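Local coordinates for UBP3-associated protein BRE5 (Saccharomyces cerevisiae, PDB 2QIY) that works with the ubiquitin protease UBP3 in de-ubiquitination and binds mRNA, and is represented here by its dimeric NTF2-like domain, at residues L43-Y48 and D142-I147. Numbering follows the deposited sequence.
Sequences LTHTNY and DIIRFI
The carbonyl oxygen of T44 is gripped by two partners: the amide N of I144 reaches T44 O at 3.0 Å, and a water lies 2.8 Å from the same T44 O. That water also hydrogen-bonds D142 OD1 and H45 ND1, tying both strands together through a single solvent molecule. A second backbone bond, from T44 N to D142 O, is shorter at 2.7 Å and fairly straight (164° at the hydrogen). D142 O accepts as well from Q95 NE2 of the second subunit, so the pairing of the strands and the dimer interface share an acceptor. With both bonds centred on T44, the exchange illustrates parallel pairing, in which one residue reaches back and forward along its neighbour.

L43 and D142 lie side by side and point the same way. The leucine CG lies anti to the backbone N (chi1 175°), and chi2 (65°) then brings CD1 to 3.4 Å from D142 OD2, which is hydrogen-bonded to the hydroxyls of Y37 and Y22. Further along, the strands splay and side chains take over. CG2 of I144 packs against the H45–T46 backbone, 3.7 Å from T46 N, while T46 OG1 meets the edge of the F146 ring in its plane, 3.3 Å from CZ.

The pair forms the parallel step in the otherwise antiparallel, strongly curved sheet of the NTF2-like fold: strand 41-46 is bordered beyond by strand 62-66, and strand 137-147 by strand 120-130, while the H45 ring meets F75 of helix 68-77 edge-to-face, joining that helix to the sheet.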
ATOM      1  N   LEU A  43      -3.841   9.425 -10.557  1.00 20.84           N
ATOM      2  CA  LEU A  43      -4.823   8.811  -9.667  1.00 20.73           C
ATOM      3  C   LEU A  43      -5.169   7.416 -10.147  1.00 21.22           C
ATOM      4  O   LEU A  43      -5.432   7.201 -11.347  1.00 21.60           O
ATOM      5  CB  LEU A  43      -6.104   9.658  -9.731  1.00 20.96           C
ATOM      6  CG  LEU A  43      -7.308   9.122  -8.959  1.00 20.64           C
ATOM      7  CD1 LEU A  43      -7.081   9.102  -7.432  1.00 21.92           C
ATOM      8  CD2 LEU A  43      -8.531   9.983  -9.299  1.00 21.83           C
ATOM      9  N   THR A  44      -5.212   6.470  -9.216  1.00 20.55           N
ATOM     10  CA  THR A  44      -5.753   5.134  -9.552  1.00 20.95           C
ATOM     11  C   THR A  44      -6.808   4.916  -8.502  1.00 21.06           C
ATOM     12  O   THR A  44      -6.494   4.763  -7.317  1.00 21.76           O
ATOM     13  CB  THR A  44      -4.631   4.081  -9.482  1.00 21.04           C
ATOM     14  OG1 THR A  44      -3.699   4.357 -10.517  1.00 21.23           O
ATOM     15  CG2 THR A  44      -5.192   2.663  -9.690  1.00 21.66           C
ATOM     16  N   HIS A  45      -8.080   4.941  -8.910  1.00 21.71           N
ATOM     17  CA  HIS A  45      -9.175   5.016  -7.938  1.00 20.92           C
ATOM     18  C   HIS A  45     -10.271   3.982  -8.204  1.00 21.07           C
ATOM     19  O   HIS A  45     -10.409   3.477  -9.300  1.00 19.72           O
ATOM     20  CB  HIS A  45      -9.772   6.437  -7.933  1.00 22.23           C
ATOM     21  CG  HIS A  45     -10.463   6.808  -6.655  1.00 23.89           C
ATOM     22  ND1 HIS A  45      -9.767   7.124  -5.506  1.00 23.35           N
ATOM     23  CD2 HIS A  45     -11.774   6.938  -6.349  1.00 23.54           C
ATOM     24  CE1 HIS A  45     -10.624   7.412  -4.538  1.00 23.13           C
ATOM     25  NE2 HIS A  45     -11.850   7.330  -5.027  1.00 22.58           N
ATOM     26  N   THR A  46     -11.060   3.714  -7.178  1.00 20.33           N
ATOM     27  CA  THR A  46     -12.267   2.888  -7.276  1.00 21.28           C
ATOM     28  C   THR A  46     -13.055   3.172  -8.560  1.00 20.63           C
ATOM     29  O   THR A  46     -13.445   4.317  -8.785  1.00 20.74           O
ATOM     30  CB  THR A  46     -13.139   3.211  -6.099  1.00 21.33           C
ATOM     31  OG1 THR A  46     -12.316   3.106  -4.912  1.00 25.12           O
ATOM     32  CG2 THR A  46     -14.344   2.220  -6.026  1.00 23.08           C
ATOM     33  N   ASN A  47     -13.280   2.142  -9.379  1.00 20.30           N
ATOM     34  CA  ASN A  47     -13.958   2.374 -10.639  1.00 21.10           C
ATOM     35  C   ASN A  47     -15.468   2.343 -10.452  1.00 20.74           C
ATOM     36  O   ASN A  47     -16.120   1.304 -10.637  1.00 21.48           O
ATOM     37  CB  ASN A  47     -13.554   1.370 -11.712  1.00 20.50           C
ATOM     38  CG  ASN A  47     -14.151   1.726 -13.064  1.00 22.69           C
ATOM     39  OD1 ASN A  47     -14.807   2.770 -13.215  1.00 22.15           O
ATOM     40  ND2 ASN A  47     -13.941   0.859 -14.050  1.00 23.72           N
ATOM     41  N   TYR A  48     -15.999   3.494 -10.066  1.00 21.61           N
ATOM     42  CA  TYR A  48     -17.419   3.612  -9.824  1.00 22.58           C
ATOM     43  C   TYR A  48     -18.277   3.328 -11.063  1.00 23.51           C
ATOM     44  O   TYR A  48     -19.456   3.031 -10.922  1.00 25.21           O
ATOM     45  CB  TYR A  48     -17.727   4.997  -9.320  1.00 22.63           C
ATOM     46  CG  TYR A  48     -17.191   5.323  -7.949  1.00 22.62           C
ATOM     47  CD1 TYR A  48     -16.240   6.307  -7.783  1.00 22.33           C
ATOM     48  CD2 TYR A  48     -17.692   4.684  -6.810  1.00 24.62           C
ATOM     49  CE1 TYR A  48     -15.753   6.653  -6.514  1.00 21.98           C
ATOM     50  CE2 TYR A  48     -17.219   5.009  -5.542  1.00 24.38           C
ATOM     51  CZ  TYR A  48     -16.263   5.993  -5.401  1.00 23.88           C
ATOM     52  OH  TYR A  48     -15.844   6.314  -4.126  1.00 24.04           O
ATOM     53  N   ASP A 142      -1.799   9.003  -6.088  1.00 19.81           N
ATOM     54  CA  ASP A 142      -2.868   8.496  -5.236  1.00 20.35           C
ATOM     55  C   ASP A 142      -3.313   7.171  -5.834  1.00 20.33           C
ATOM     56  O   ASP A 142      -3.893   7.167  -6.912  1.00 20.16           O
ATOM     57  CB  ASP A 142      -4.006   9.517  -5.266  1.00 20.53           C
ATOM     58  CG  ASP A 142      -5.206   9.103  -4.434  1.00 22.10           C
ATOM     59  OD1 ASP A 142      -5.261   7.953  -3.956  1.00 22.40           O
ATOM     60  OD2 ASP A 142      -6.099   9.972  -4.262  1.00 23.89           O
ATOM     61  N   ILE A 143      -3.000   6.060  -5.151  1.00 19.78           N
ATOM     62  CA  ILE A 143      -3.346   4.710  -5.652  1.00 20.30           C
ATOM     63  C   ILE A 143      -4.097   3.966  -4.568  1.00 19.69           C
ATOM     64  O   ILE A 143      -3.623   3.884  -3.422  1.00 20.20           O
ATOM     65  CB  ILE A 143      -2.107   3.826  -5.958  1.00 19.88           C
ATOM     66  CG1 ILE A 143      -1.156   4.485  -6.973  1.00 21.92           C
ATOM     67  CG2 ILE A 143      -2.581   2.378  -6.386  1.00 20.40           C
ATOM     68  CD1 ILE A 143       0.173   3.699  -7.114  1.00 21.78           C
ATOM     69  N   ILE A 144      -5.287   3.441  -4.888  1.00 20.21           N
ATOM     70  CA  ILE A 144      -5.952   2.511  -3.975  1.00 20.39           C
ATOM     71  C   ILE A 144      -5.961   1.089  -4.565  1.00 21.53           C
ATOM     72  O   ILE A 144      -6.105   0.901  -5.777  1.00 21.15           O
ATOM     73  CB  ILE A 144      -7.387   2.990  -3.615  1.00 20.28           C
ATOM     74  CG1 ILE A 144      -7.974   2.178  -2.444  1.00 20.84           C
ATOM     75  CG2 ILE A 144      -8.321   2.989  -4.862  1.00 20.94           C
ATOM     76  CD1 ILE A 144      -9.226   2.867  -1.823  1.00 22.49           C
ATOM     77  N   ARG A 145      -5.797   0.104  -3.684  1.00 20.50           N
ATOM     78  CA  ARG A 145      -5.883  -1.286  -4.088  1.00 21.54           C
ATOM     79  C   ARG A 145      -6.777  -1.994  -3.065  1.00 21.18           C
ATOM     80  O   ARG A 145      -6.528  -1.924  -1.851  1.00 21.39           O
ATOM     81  CB  ARG A 145      -4.482  -1.937  -4.139  1.00 20.98           C
ATOM     82  CG  ARG A 145      -4.509  -3.488  -4.109  1.00 21.39           C
ATOM     83  CD  ARG A 145      -5.205  -4.137  -5.306  1.00 21.64           C
ATOM     84  NE  ARG A 145      -4.591  -3.777  -6.597  1.00 22.65           N
ATOM     85  CZ  ARG A 145      -4.928  -4.331  -7.769  1.00 23.90           C
ATOM     86  NH1 ARG A 145      -5.855  -5.305  -7.827  1.00 25.46           N
ATOM     87  NH2 ARG A 145      -4.307  -3.961  -8.890  1.00 25.91           N
ATOM     88  N   PHE A 146      -7.824  -2.656  -3.543  1.00 21.35           N
ATOM     89  CA  PHE A 146      -8.653  -3.482  -2.667  1.00 21.79           C
ATOM     90  C   PHE A 146      -8.070  -4.875  -2.521  1.00 23.47           C
ATOM     91  O   PHE A 146      -7.547  -5.453  -3.472  1.00 23.71           O
ATOM     92  CB  PHE A 146     -10.113  -3.485  -3.162  1.00 22.55           C
ATOM     93  CG  PHE A 146     -10.714  -2.129  -3.115  1.00 20.56           C
ATOM     94  CD1 PHE A 146     -11.229  -1.627  -1.908  1.00 21.68           C
ATOM     95  CD2 PHE A 146     -10.720  -1.307  -4.239  1.00 21.99           C
ATOM     96  CE1 PHE A 146     -11.750  -0.334  -1.856  1.00 21.42           C
ATOM     97  CE2 PHE A 146     -11.237  -0.005  -4.199  1.00 22.92           C
ATOM     98  CZ  PHE A 146     -11.765   0.490  -2.993  1.00 22.31           C
ATOM     99  N   ILE A 147      -8.137  -5.378  -1.298  1.00 24.64           N
ATOM    100  CA  ILE A 147      -7.460  -6.598  -0.886  1.00 27.72           C
ATOM    101  C   ILE A 147      -8.545  -7.594  -0.487  1.00 28.34           C
ATOM    102  O   ILE A 147      -9.427  -7.266   0.285  1.00 27.90           O
ATOM    103  CB  ILE A 147      -6.483  -6.282   0.302  1.00 27.49           C
ATOM    104  CG1 ILE A 147      -5.479  -5.176  -0.127  1.00 30.56           C
ATOM    105  CG2 ILE A 147      -5.740  -7.545   0.763  1.00 30.09           C
ATOM    106  CD1 ILE A 147      -4.429  -4.785   0.926  1.00 30.96           C
TER
HETATM  107  O   HOH W   1      -7.096   6.381  -5.170  1.00 18.53           O